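Local coordinates for protein beta-hexosaminidase Amuc_2018 (Akkermansia muciniphila, PDB 6JEB) that hydrolyses terminal non-reducing N-acetyl-D-hexosamine residues from N-acetyl-beta-D-hexosaminides, including N-glycans and chitobiose, as a zinc-containing glycoside hydrolase of family 20, at residues A[204-209]-A[265-270]; A[222-227]-A[259-264]; A[8-13]-A[84-89]; A[65-70]-A[117-122]. All blocks are in the same frame, centred on the assembly; numbering follows the deposited sequence. Where two conformers were deposited one is given.

Contact 1: A[204-209]-A[265-270]; sequences FFCFPK and EKCPLC. With ZN (zinc ion), chain B.
Cys206 and Cys267 turn their thiolates onto one zinc ion through different first torsions. In Cys206 the SG stands anti to the carbonyl carbon (chi1 -57°), whereas in Cys267 it lies anti to the backbone N (chi1 173°), and each sulfur ends 2.3 Å from the zinc. Cys270 SG binds the same ion at 2.4 Å, and Cys226 supplies the fourth sulfur from another part of the chain. With both sulfurs on one ion, Cys206 CB lies 3.5 Å from Cys267 SG.

Cys267 does two jobs. It follows the helix that ends at Lys266 and sits at the N-cap of the helix that begins at Pro268, where its SG also accepts a hydrogen bond from Cys270 N (3.3 Å, nearly straight at 167°). Proline suits the first turn of that helix, since its lack of an N-H costs nothing there. The Cys-Pro-Leu-Cys sequence, a CxxC pair, thus brings two sulfurs to the ion from a single helix start.

Beside the metal, the Phe207 ring reaches the junction between the helices. Its CZ lies 3.7 Å from Lys266 O, which meets the ring at its edge, and Pro268 CD comes near the same atom obliquely at 4.1 Å. The ring thus adds apolar cover to this side of the turn.

Four cysteine ligands are characteristic of a structural zinc site. The N-H bond from Cys270 probably eases the negative charge gathered on Cys267 SG, and the metal, with the Phe207 ring beside it, joins a loop to a helix start.

Contact 2: A[222-227]-A[259-264]; sequences KELVCP and APTELW. With ZN (zinc ion), chain B.
Leu224 and Trp264 meet at about a right angle, the leucine methyl CD1 standing over the indole. This CD1 lies 3.6 Å from the centroid of the five-membered ring and only 8° off its normal, a CH-pi contact. Pro227 comes to the opposite face, its CG near the rim and 3.6 Å from Trp264 CZ2, so the indole is sandwiched between two aliphatic groups. At the ring edge, Trp264 NE1 donates to Val225 O (2.9 Å); the acceptor is almost in the indole plane, which helps fix the rotation of the ring. Trp264 suits this place because it offers two broad faces and one N-H at its edge.

The other methyl, Leu224 CD2, packs on Ala259 CB at 4.0 Å. Farther along, Lys222 and Glu262 extend their chains across one another, and NZ meets OE1 on its syn side in a 2.9 Å salt bridge. Glu262 CG is anti to the backbone N (chi1 172°), which starts the extended chain toward Lys222; its second positive partner is Lys266. A water links the two backbones: it donates to Lys222 O and Pro260 O and accepts from Leu263 N, near the start of the helix, while Leu263 CD1 lies 3.4 Å from Lys222 O.

Cys226, next to the residue that accepts the indole bond, carries its SG to the zinc. The sandwich, with the indole N-H satisfied by Val225 O, probably helps hold this loop against helix 262-266, which runs on to the Cys267 and Cys270 ligands.

Contact 3: A[8-13]-A[84-89]; sequences PEPSRT and ITDKPR
Ser11 and Asp86 meet where strand 12-16 starts beside the end of strand 79-86. Ser11 N donates to Asp86 OD1 (2.9 Å, 156°), approaching from above the carboxylate plane, and this bond carries the contact. In one of its two conformers Ser11 also donates through OG to Thr85 O at 2.8 Å; there the hydroxyl lies between its own backbone N and carbonyl carbon (chi1 52°). A small hydroxyl suits this spot, since it can continue the cross-strand bonding just ahead of the strand.

Arg12 and Thr85 then form an antiparallel hydrogen-bonded pair: Thr85 N gives a good bond to Arg12 O at 2.9 Å, while the return bond from Arg12 N to Thr85 O is weak (3.0 Å, 127°). Thr13 and Ile84 follow as a non-hydrogen-bonded pair. On the face of Ile84, its CG2 packs on Pro10 CB at 3.5 Å.

Behind the Ser11 contact, further partners hold Asp86. Trp426 donates through NE1 to Asp86 OD1, Tyr39 makes a weak bond to OD2, and a water donates to both Asp86 OD2 (2.8 Å) and Pro8 O. Ile84 also rests on Thr64 and Leu68 of helix 55-73.

Several donors gather round the buried carboxylate, which probably keeps it ionised. Through it, the N-terminal segment and the end of strand 79-86 are tied to Trp426 of helix 417-426 in the catalytic domain, so the edge of the sheet is joined to the barrel.

Contact 4: A[65-70]-A[117-122]; sequences LRQLRD and AYYKFN
Tyr118 and Asp70 join helix 55-73 to the C-terminal part of helix 106-118 by a short hydrogen bond. The two side chains meet tip to tip, and the phenol OH donates to Asp70 OD2 at 2.6 Å, using the anti lone pair of that oxygen; carboxylate and ring are nearly coplanar, their planes 22° apart. Tyr118 CG is anti to the backbone N (chi1 -170°), which starts the ring off in this direction. Asp70 OD1 is paired in turn with Arg451 of helix 434-452. A second bond is weak: Gln67 NE2 to Tyr118 O, 3.0 Å with an angle of 126°. The other end of this amide, OE1, accepts from Ile7 N. Glutamine suits the place, for it can serve a carbonyl and an amide N-H at once.

In one conformer of Arg66 a water bridges to the same carbonyl, accepting from Arg66 NE at 2.8 Å and donating to Tyr118 O; in that conformer NE also approaches Tyr118 CD1 obliquely.

Packing completes the contact. Gln67 CG lies over one face of the Tyr118 ring, 4.0 Å from its centroid, a CH-pi contact. Tyr118 thus joins a flat surface for aliphatic carbon to a hydroxyl at its far end.

Beyond Tyr118, helix 106-118 closes in a Schellman motif, with Lys120, at positive phi, as its C-prime residue. The short phenol-carboxylate bond is buried, and the salt bridge to Arg451 probably helps to keep Asp70 an anion; the N-terminal and catalytic parts therefore meet through a polar network as well as by packing.

In the fold
From the N terminus, segment 8-13 opens contact 3, which closes when strand 79-86 returns to pair with it. Helix 55-73, inside that loop, opens contact 4, which closes only at 117-122; the two loops therefore cross. They touch, for Pro8 packs on Tyr119 and Ile84 on Leu68, and together they tie the N-terminal sheet and its helix to the TIM-barrel catalytic domain. Both later contacts come after these in series, about 44 to 53 Å away between centres, on the opposite side of the chain's centre. Contact 1 opens at 204-209 and closes at 265-270, with contact 2 inside it; the pair share one zinc ion and helix 262-266, and Lys209 and Glu223 form a salt bridge between them.

Contact 1: A[204-209]-A[265-270]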
# COMPACT_ATOMS: atom_id res chain seq x y z
N PHE A 204 -11.21 26.03 5.89
CA PHE A 204 -10.56 25.09 6.80
C PHE A 204 -9.09 25.42 7.05
O PHE A 204 -8.44 24.72 7.83
CB PHE A 204 -10.62 23.66 6.26
CG PHE A 204 -12.01 23.07 6.15
CD1 PHE A 204 -13.13 23.72 6.67
CD2 PHE A 204 -12.19 21.84 5.53
CE1 PHE A 204 -14.41 23.14 6.56
CE2 PHE A 204 -13.45 21.26 5.40
CZ PHE A 204 -14.57 21.91 5.92
N PHE A 205 -8.55 26.47 6.42
CA PHE A 205 -7.12 26.70 6.38
C PHE A 205 -6.76 28.02 7.06
O PHE A 205 -7.58 28.93 7.18
CB PHE A 205 -6.62 26.66 4.93
CG PHE A 205 -6.74 25.30 4.31
CD1 PHE A 205 -7.98 24.84 3.88
CD2 PHE A 205 -5.65 24.46 4.24
CE1 PHE A 205 -8.11 23.55 3.36
CE2 PHE A 205 -5.76 23.18 3.72
CZ PHE A 205 -7.00 22.72 3.28
N CYS A 206 -5.50 28.10 7.51
CA CYS A 206 -5.03 29.29 8.22
C CYS A 206 -5.16 30.54 7.36
O CYS A 206 -5.50 31.62 7.87
CB CYS A 206 -3.57 29.12 8.64
SG CYS A 206 -3.24 27.67 9.67
N PHE A 207 -4.87 30.42 6.07
CA PHE A 207 -4.87 31.55 5.13
C PHE A 207 -5.79 31.18 3.97
O PHE A 207 -5.33 30.73 2.91
CB PHE A 207 -3.45 31.90 4.69
CG PHE A 207 -2.58 32.40 5.82
CD1 PHE A 207 -2.60 33.74 6.18
CD2 PHE A 207 -1.78 31.52 6.54
CE1 PHE A 207 -1.83 34.20 7.23
CE2 PHE A 207 -0.99 31.98 7.59
CZ PHE A 207 -1.02 33.33 7.93
N PRO A 208 -7.09 31.36 4.14
CA PRO A 208 -8.04 30.96 3.10
C PRO A 208 -7.81 31.73 1.80
O PRO A 208 -7.66 32.96 1.79
CB PRO A 208 -9.41 31.28 3.71
CG PRO A 208 -9.17 31.28 5.19
CD PRO A 208 -7.78 31.85 5.35
N LYS A 209 -7.78 30.98 0.70
CA LYS A 209 -7.57 31.53 -0.63
C LYS A 209 -8.73 31.05 -1.49
O LYS A 209 -8.68 29.95 -2.07
CB LYS A 209 -6.22 31.10 -1.19
CG LYS A 209 -5.04 31.61 -0.35
CD LYS A 209 -3.74 30.88 -0.72
CE LYS A 209 -2.62 31.21 0.24
NZ LYS A 209 -2.87 30.62 1.58
N GLU A 265 3.11 28.56 11.69
CA GLU A 265 3.90 29.53 12.44
C GLU A 265 3.33 30.94 12.28
O GLU A 265 3.26 31.70 13.25
CB GLU A 265 5.36 29.50 12.01
CG GLU A 265 6.31 30.26 12.95
CD GLU A 265 6.26 31.77 12.75
OE1 GLU A 265 6.08 32.21 11.59
OE2 GLU A 265 6.38 32.50 13.75
N LYS A 266 2.90 31.28 11.06
CA LYS A 266 2.44 32.63 10.75
C LYS A 266 0.97 32.86 11.08
O LYS A 266 0.56 34.02 11.22
CB LYS A 266 2.63 32.92 9.26
CG LYS A 266 4.08 33.05 8.84
CD LYS A 266 4.21 33.28 7.35
CE LYS A 266 5.68 33.41 6.96
NZ LYS A 266 5.86 33.59 5.50
N CYS A 267 0.18 31.80 11.19
CA CYS A 267 -1.26 31.93 11.36
C CYS A 267 -1.59 32.71 12.62
O CYS A 267 -1.11 32.36 13.71
CB CYS A 267 -1.89 30.54 11.43
SG CYS A 267 -3.65 30.57 11.85
N PRO A 268 -2.42 33.76 12.54
CA PRO A 268 -2.75 34.52 13.75
C PRO A 268 -3.55 33.71 14.76
O PRO A 268 -3.43 33.96 15.97
CB PRO A 268 -3.55 35.72 13.22
CG PRO A 268 -4.10 35.25 11.91
CD PRO A 268 -3.03 34.35 11.34
N LEU A 269 -4.34 32.73 14.31
CA LEU A 269 -5.05 31.87 15.25
C LEU A 269 -4.10 30.87 15.90
O LEU A 269 -4.14 30.67 17.12
CB LEU A 269 -6.18 31.12 14.53
CG LEU A 269 -7.24 31.99 13.87
CD1 LEU A 269 -8.26 31.09 13.17
CD2 LEU A 269 -7.92 32.90 14.88
N CYS A 270 -3.25 30.23 15.10
CA CYS A 270 -2.34 29.23 15.65
C CYS A 270 -1.31 29.86 16.58
O CYS A 270 -0.91 29.24 17.57
CB CYS A 270 -1.65 28.44 14.54
SG CYS A 270 -2.76 27.33 13.62
ZN ZN B . -3.98 28.25 11.81

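Contact 2: A[222-227]-A[259-264]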
# COMPACT_ATOMS: atom_id res chain seq x y z
N LYS A 222 2.19 24.13 0.85
CA LYS A 222 2.35 24.55 2.24
C LYS A 222 1.02 24.68 2.97
O LYS A 222 1.01 25.06 4.15
CB LYS A 222 3.10 25.89 2.32
CG LYS A 222 4.49 25.87 1.71
CD LYS A 222 5.12 27.26 1.76
CE LYS A 222 6.54 27.24 1.20
NZ LYS A 222 7.17 28.60 1.21
N GLU A 223 -0.10 24.39 2.32
CA GLU A 223 -1.43 24.63 2.89
C GLU A 223 -1.77 23.56 3.91
O GLU A 223 -2.04 22.41 3.55
CB GLU A 223 -2.47 24.66 1.77
CG GLU A 223 -2.29 25.81 0.80
CD GLU A 223 -2.51 27.16 1.46
OE1 GLU A 223 -3.24 27.22 2.48
OE2 GLU A 223 -1.96 28.16 0.97
N LEU A 224 -1.80 23.93 5.19
CA LEU A 224 -2.20 23.02 6.25
C LEU A 224 -3.56 23.42 6.79
O LEU A 224 -3.85 24.62 6.95
CB LEU A 224 -1.19 23.05 7.41
CG LEU A 224 0.29 22.82 7.08
CD1 LEU A 224 1.10 22.63 8.36
CD2 LEU A 224 0.48 21.61 6.17
N VAL A 225 -4.41 22.43 7.08
CA VAL A 225 -5.65 22.75 7.79
C VAL A 225 -5.30 23.42 9.12
O VAL A 225 -4.26 23.15 9.74
CB VAL A 225 -6.55 21.51 8.01
CG1 VAL A 225 -7.14 21.04 6.68
CG2 VAL A 225 -5.77 20.39 8.72
N CYS A 226 -6.17 24.33 9.56
CA CYS A 226 -5.91 25.09 10.78
C CYS A 226 -6.55 24.37 11.96
O CYS A 226 -7.78 24.27 12.02
CB CYS A 226 -6.48 26.50 10.66
SG CYS A 226 -6.16 27.47 12.16
N PRO A 227 -5.76 23.86 12.92
CA PRO A 227 -6.37 23.14 14.05
C PRO A 227 -7.25 24.01 14.94
O PRO A 227 -7.95 23.46 15.79
CB PRO A 227 -5.15 22.62 14.84
CG PRO A 227 -4.02 22.64 13.86
CD PRO A 227 -4.29 23.83 12.96
N ALA A 259 4.62 18.05 5.36
CA ALA A 259 3.75 19.07 5.95
C ALA A 259 4.62 20.13 6.61
O ALA A 259 4.72 20.19 7.84
CB ALA A 259 2.77 18.45 6.95
N PRO A 260 5.24 21.01 5.82
CA PRO A 260 6.02 22.10 6.41
C PRO A 260 5.10 23.02 7.19
O PRO A 260 3.94 23.22 6.83
CB PRO A 260 6.61 22.81 5.19
CG PRO A 260 5.60 22.58 4.12
CD PRO A 260 5.07 21.19 4.36
N THR A 261 5.62 23.59 8.28
CA THR A 261 4.76 24.27 9.23
C THR A 261 4.81 25.80 9.13
O THR A 261 4.28 26.48 10.01
CB THR A 261 5.07 23.81 10.65
OG1 THR A 261 6.47 23.93 10.88
CG2 THR A 261 4.63 22.36 10.85
N GLU A 262 5.42 26.33 8.07
CA GLU A 262 5.53 27.78 7.89
C GLU A 262 4.21 28.51 8.11
O GLU A 262 4.16 29.54 8.79
CB GLU A 262 6.07 28.06 6.49
CG GLU A 262 6.05 29.52 6.10
CD GLU A 262 6.41 29.74 4.64
OE1 GLU A 262 7.06 28.85 4.05
OE2 GLU A 262 6.03 30.79 4.08
N LEU A 263 3.11 27.99 7.53
CA LEU A 263 1.85 28.72 7.64
C LEU A 263 1.23 28.60 9.03
O LEU A 263 0.57 29.54 9.48
CB LEU A 263 0.87 28.30 6.54
CG LEU A 263 1.32 28.64 5.11
CD1 LEU A 263 0.19 28.40 4.10
CD2 LEU A 263 1.82 30.08 5.02
N TRP A 264 1.43 27.46 9.72
CA TRP A 264 1.04 27.39 11.12
C TRP A 264 1.81 28.41 11.95
O TRP A 264 1.23 29.05 12.85
CB TRP A 264 1.30 25.99 11.68
CG TRP A 264 0.23 24.98 11.39
CD1 TRP A 264 -0.92 25.17 10.65
CD2 TRP A 264 0.19 23.63 11.86
NE1 TRP A 264 -1.65 24.01 10.62
CE2 TRP A 264 -1.00 23.05 11.36
CE3 TRP A 264 1.04 22.85 12.65
CZ2 TRP A 264 -1.36 21.73 11.63
CZ3 TRP A 264 0.69 21.54 12.92
CH2 TRP A 264 -0.50 20.99 12.41
ZN ZN B . -3.98 28.25 11.81
O HOH W 1 2.91 25.55 6.07

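Contact 3: A[8-13]-A[84-89]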
# COMPACT_ATOMS: atom_id res chain seq x y z
N PRO A 8 5.11 -15.81 -3.35
CA PRO A 8 6.41 -15.86 -2.66
C PRO A 8 6.91 -17.27 -2.36
O PRO A 8 6.12 -18.21 -2.23
CB PRO A 8 6.14 -15.11 -1.34
CG PRO A 8 4.67 -15.05 -1.21
CD PRO A 8 4.03 -15.24 -2.52
N GLU A 9 8.22 -17.40 -2.27
CA GLU A 9 8.82 -18.70 -1.97
C GLU A 9 8.27 -19.22 -0.65
O GLU A 9 8.30 -18.50 0.36
CB GLU A 9 10.34 -18.56 -1.85
CG GLU A 9 11.07 -19.89 -1.67
CD GLU A 9 10.93 -20.82 -2.87
OE1 GLU A 9 10.61 -20.34 -3.98
OE2 GLU A 9 11.14 -22.04 -2.70
N PRO A 10 7.77 -20.46 -0.61
CA PRO A 10 7.27 -21.01 0.66
C PRO A 10 8.38 -21.17 1.68
O PRO A 10 9.56 -21.35 1.36
CB PRO A 10 6.70 -22.37 0.25
CG PRO A 10 6.33 -22.20 -1.20
CD PRO A 10 7.43 -21.32 -1.76
N SER A 11 7.99 -21.14 2.95
CA SER A 11 8.97 -21.27 4.02
C SER A 11 9.64 -22.64 4.04
O SER A 11 10.80 -22.75 4.43
CB SER A 11 8.36 -20.92 5.37
OG SER A 11 7.18 -21.66 5.61
N ARG A 12 8.93 -23.69 3.61
CA ARG A 12 9.53 -25.02 3.49
C ARG A 12 8.90 -25.75 2.31
O ARG A 12 7.67 -25.84 2.22
CB ARG A 12 9.36 -25.87 4.77
CG ARG A 12 9.95 -27.30 4.65
CD ARG A 12 9.66 -28.19 5.88
NE ARG A 12 9.85 -29.62 5.59
CZ ARG A 12 10.87 -30.36 6.01
NH1 ARG A 12 11.83 -29.85 6.78
NH2 ARG A 12 10.93 -31.65 5.65
N THR A 13 9.74 -26.24 1.40
CA THR A 13 9.31 -27.12 0.32
C THR A 13 10.16 -28.38 0.40
O THR A 13 11.39 -28.30 0.32
CB THR A 13 9.50 -26.47 -1.05
OG1 THR A 13 8.81 -25.21 -1.09
CG2 THR A 13 8.96 -27.37 -2.15
N ILE A 84 4.55 -28.71 0.98
CA ILE A 84 4.81 -27.29 1.18
C ILE A 84 4.23 -26.93 2.54
O ILE A 84 3.03 -27.13 2.78
CB ILE A 84 4.14 -26.46 0.07
CG1 ILE A 84 4.69 -26.83 -1.31
CG2 ILE A 84 4.30 -24.97 0.36
CD1 ILE A 84 3.76 -26.44 -2.45
N THR A 85 5.06 -26.41 3.43
CA THR A 85 4.61 -25.94 4.73
C THR A 85 4.97 -24.47 4.81
O THR A 85 6.15 -24.12 4.67
CB THR A 85 5.28 -26.72 5.86
OG1 THR A 85 5.16 -28.12 5.61
CG2 THR A 85 4.63 -26.39 7.21
N ASP A 86 3.98 -23.60 5.02
CA ASP A 86 4.17 -22.21 4.68
C ASP A 86 3.44 -21.30 5.65
O ASP A 86 2.31 -21.59 6.07
CB ASP A 86 3.65 -21.98 3.26
CG ASP A 86 4.30 -20.81 2.56
OD1 ASP A 86 5.27 -20.22 3.08
OD2 ASP A 86 3.82 -20.49 1.45
N LYS A 87 4.07 -20.17 5.99
CA LYS A 87 3.55 -19.17 6.90
C LYS A 87 4.34 -17.91 6.64
O LYS A 87 5.55 -18.01 6.40
CB LYS A 87 3.76 -19.64 8.36
CG LYS A 87 3.15 -18.73 9.43
CD LYS A 87 3.53 -19.20 10.84
CE LYS A 87 2.90 -18.31 11.90
NZ LYS A 87 3.14 -16.85 11.61
N PRO A 88 3.73 -16.73 6.66
CA PRO A 88 4.45 -15.51 6.29
C PRO A 88 5.40 -15.01 7.37
O PRO A 88 5.12 -15.07 8.57
CB PRO A 88 3.34 -14.49 6.08
CG PRO A 88 2.21 -14.97 6.94
CD PRO A 88 2.28 -16.48 6.81
N ARG A 89 6.52 -14.45 6.90
CA ARG A 89 7.47 -13.81 7.79
C ARG A 89 6.85 -12.61 8.50
O ARG A 89 7.05 -12.42 9.71
CB ARG A 89 8.71 -13.37 7.00
CG ARG A 89 9.76 -12.68 7.84
CD ARG A 89 10.95 -12.20 7.03
NE ARG A 89 11.95 -11.57 7.89
CZ ARG A 89 12.96 -10.83 7.45
NH1 ARG A 89 13.12 -10.60 6.14
NH2 ARG A 89 13.82 -10.30 8.32
O HOH W 2 3.96 -18.68 -0.66
O HOH W 3 7.08 -28.91 3.85

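Contact 4: A[65-70]-A[117-122]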
# COMPACT_ATOMS: atom_id res chain seq x y z
N LEU A 65 -1.96 -23.22 -4.45
CA LEU A 65 -2.55 -24.20 -5.35
C LEU A 65 -2.86 -23.60 -6.71
O LEU A 65 -2.67 -24.25 -7.75
CB LEU A 65 -3.81 -24.79 -4.71
CG LEU A 65 -4.50 -25.96 -5.41
CD1 LEU A 65 -3.52 -27.11 -5.57
CD2 LEU A 65 -5.73 -26.39 -4.62
N ARG A 66 -3.32 -22.34 -6.73
CA ARG A 66 -3.59 -21.65 -7.99
C ARG A 66 -2.32 -21.53 -8.82
O ARG A 66 -2.33 -21.77 -10.03
CB ARG A 66 -4.19 -20.28 -7.66
CG ARG A 66 -4.60 -19.42 -8.82
CD ARG A 66 -5.51 -18.26 -8.35
NE ARG A 66 -4.89 -17.49 -7.27
CZ ARG A 66 -5.56 -16.78 -6.37
NH1 ARG A 66 -6.89 -16.71 -6.40
NH2 ARG A 66 -4.90 -16.11 -5.44
N GLN A 67 -1.20 -21.14 -8.18
CA GLN A 67 0.05 -21.01 -8.92
C GLN A 67 0.53 -22.37 -9.41
O GLN A 67 1.06 -22.48 -10.52
CB GLN A 67 1.12 -20.33 -8.06
CG GLN A 67 0.79 -18.87 -7.78
CD GLN A 67 2.01 -18.06 -7.36
OE1 GLN A 67 3.11 -18.60 -7.22
NE2 GLN A 67 1.82 -16.76 -7.17
N LEU A 68 0.37 -23.42 -8.59
CA LEU A 68 0.75 -24.76 -9.03
C LEU A 68 -0.11 -25.22 -10.19
O LEU A 68 0.39 -25.91 -11.10
CB LEU A 68 0.66 -25.74 -7.86
CG LEU A 68 1.72 -25.57 -6.78
CD1 LEU A 68 1.43 -26.55 -5.65
CD2 LEU A 68 3.12 -25.79 -7.35
N ARG A 69 -1.40 -24.87 -10.19
CA ARG A 69 -2.25 -25.21 -11.32
C ARG A 69 -1.81 -24.48 -12.58
O ARG A 69 -1.84 -25.05 -13.68
CB ARG A 69 -3.72 -24.92 -10.99
CG ARG A 69 -4.27 -25.91 -9.99
CD ARG A 69 -5.67 -25.58 -9.52
NE ARG A 69 -6.18 -26.71 -8.75
CZ ARG A 69 -7.17 -26.65 -7.87
NH1 ARG A 69 -7.79 -25.50 -7.64
NH2 ARG A 69 -7.54 -27.75 -7.24
N ASP A 70 -1.41 -23.21 -12.45
CA ASP A 70 -0.88 -22.49 -13.60
C ASP A 70 0.41 -23.13 -14.10
O ASP A 70 0.62 -23.25 -15.32
CB ASP A 70 -0.68 -21.01 -13.26
CG ASP A 70 -1.99 -20.27 -13.03
OD1 ASP A 70 -3.05 -20.78 -13.45
OD2 ASP A 70 -1.97 -19.17 -12.44
N ALA A 117 -3.58 -10.36 -4.83
CA ALA A 117 -3.95 -11.56 -4.09
C ALA A 117 -3.19 -12.77 -4.60
O ALA A 117 -2.86 -13.68 -3.83
CB ALA A 117 -5.46 -11.80 -4.19
N TYR A 118 -2.91 -12.81 -5.90
CA TYR A 118 -2.17 -13.92 -6.48
C TYR A 118 -0.80 -14.08 -5.83
O TYR A 118 -0.29 -15.21 -5.73
CB TYR A 118 -2.02 -13.67 -7.98
CG TYR A 118 -1.48 -14.82 -8.81
CD1 TYR A 118 -2.31 -15.86 -9.22
CD2 TYR A 118 -0.16 -14.82 -9.25
CE1 TYR A 118 -1.83 -16.90 -10.01
CE2 TYR A 118 0.33 -15.85 -10.04
CZ TYR A 118 -0.51 -16.89 -10.41
OH TYR A 118 -0.04 -17.91 -11.20
N TYR A 119 -0.22 -12.97 -5.35
CA TYR A 119 1.09 -12.94 -4.69
C TYR A 119 0.99 -12.83 -3.17
O TYR A 119 1.99 -12.53 -2.51
CB TYR A 119 1.95 -11.83 -5.30
CG TYR A 119 2.29 -12.15 -6.73
CD1 TYR A 119 3.21 -13.15 -7.02
CD2 TYR A 119 1.65 -11.51 -7.79
CE1 TYR A 119 3.51 -13.49 -8.32
CE2 TYR A 119 1.94 -11.86 -9.11
CZ TYR A 119 2.87 -12.85 -9.37
OH TYR A 119 3.16 -13.21 -10.66
N LYS A 120 -0.19 -13.08 -2.59
CA LYS A 120 -0.41 -13.14 -1.15
C LYS A 120 -0.25 -11.79 -0.44
O LYS A 120 0.02 -11.76 0.76
CB LYS A 120 0.42 -14.23 -0.45
CG LYS A 120 0.15 -15.63 -0.96
CD LYS A 120 0.89 -16.66 -0.11
CE LYS A 120 0.67 -18.09 -0.59
NZ LYS A 120 1.47 -18.42 -1.80
N PHE A 121 -0.41 -10.67 -1.14
CA PHE A 121 -0.57 -9.41 -0.42
C PHE A 121 -1.85 -9.47 0.40
O PHE A 121 -2.83 -10.10 -0.01
CB PHE A 121 -0.66 -8.24 -1.40
CG PHE A 121 0.68 -7.82 -1.97
CD1 PHE A 121 1.49 -6.95 -1.26
CD2 PHE A 121 1.11 -8.30 -3.19
CE1 PHE A 121 2.72 -6.56 -1.76
CE2 PHE A 121 2.35 -7.93 -3.70
CZ PHE A 121 3.16 -7.05 -2.98
N ASN A 122 -1.85 -8.82 1.56
CA ASN A 122 -3.04 -8.83 2.41
C ASN A 122 -3.50 -7.45 2.85
O ASN A 122 -4.44 -7.35 3.64
CB ASN A 122 -2.87 -9.77 3.62
CG ASN A 122 -1.77 -9.32 4.56
OD1 ASN A 122 -1.04 -8.37 4.27
ND2 ASN A 122 -1.64 -10.00 5.69
O HOH W 4 -2.24 -17.27 -6.28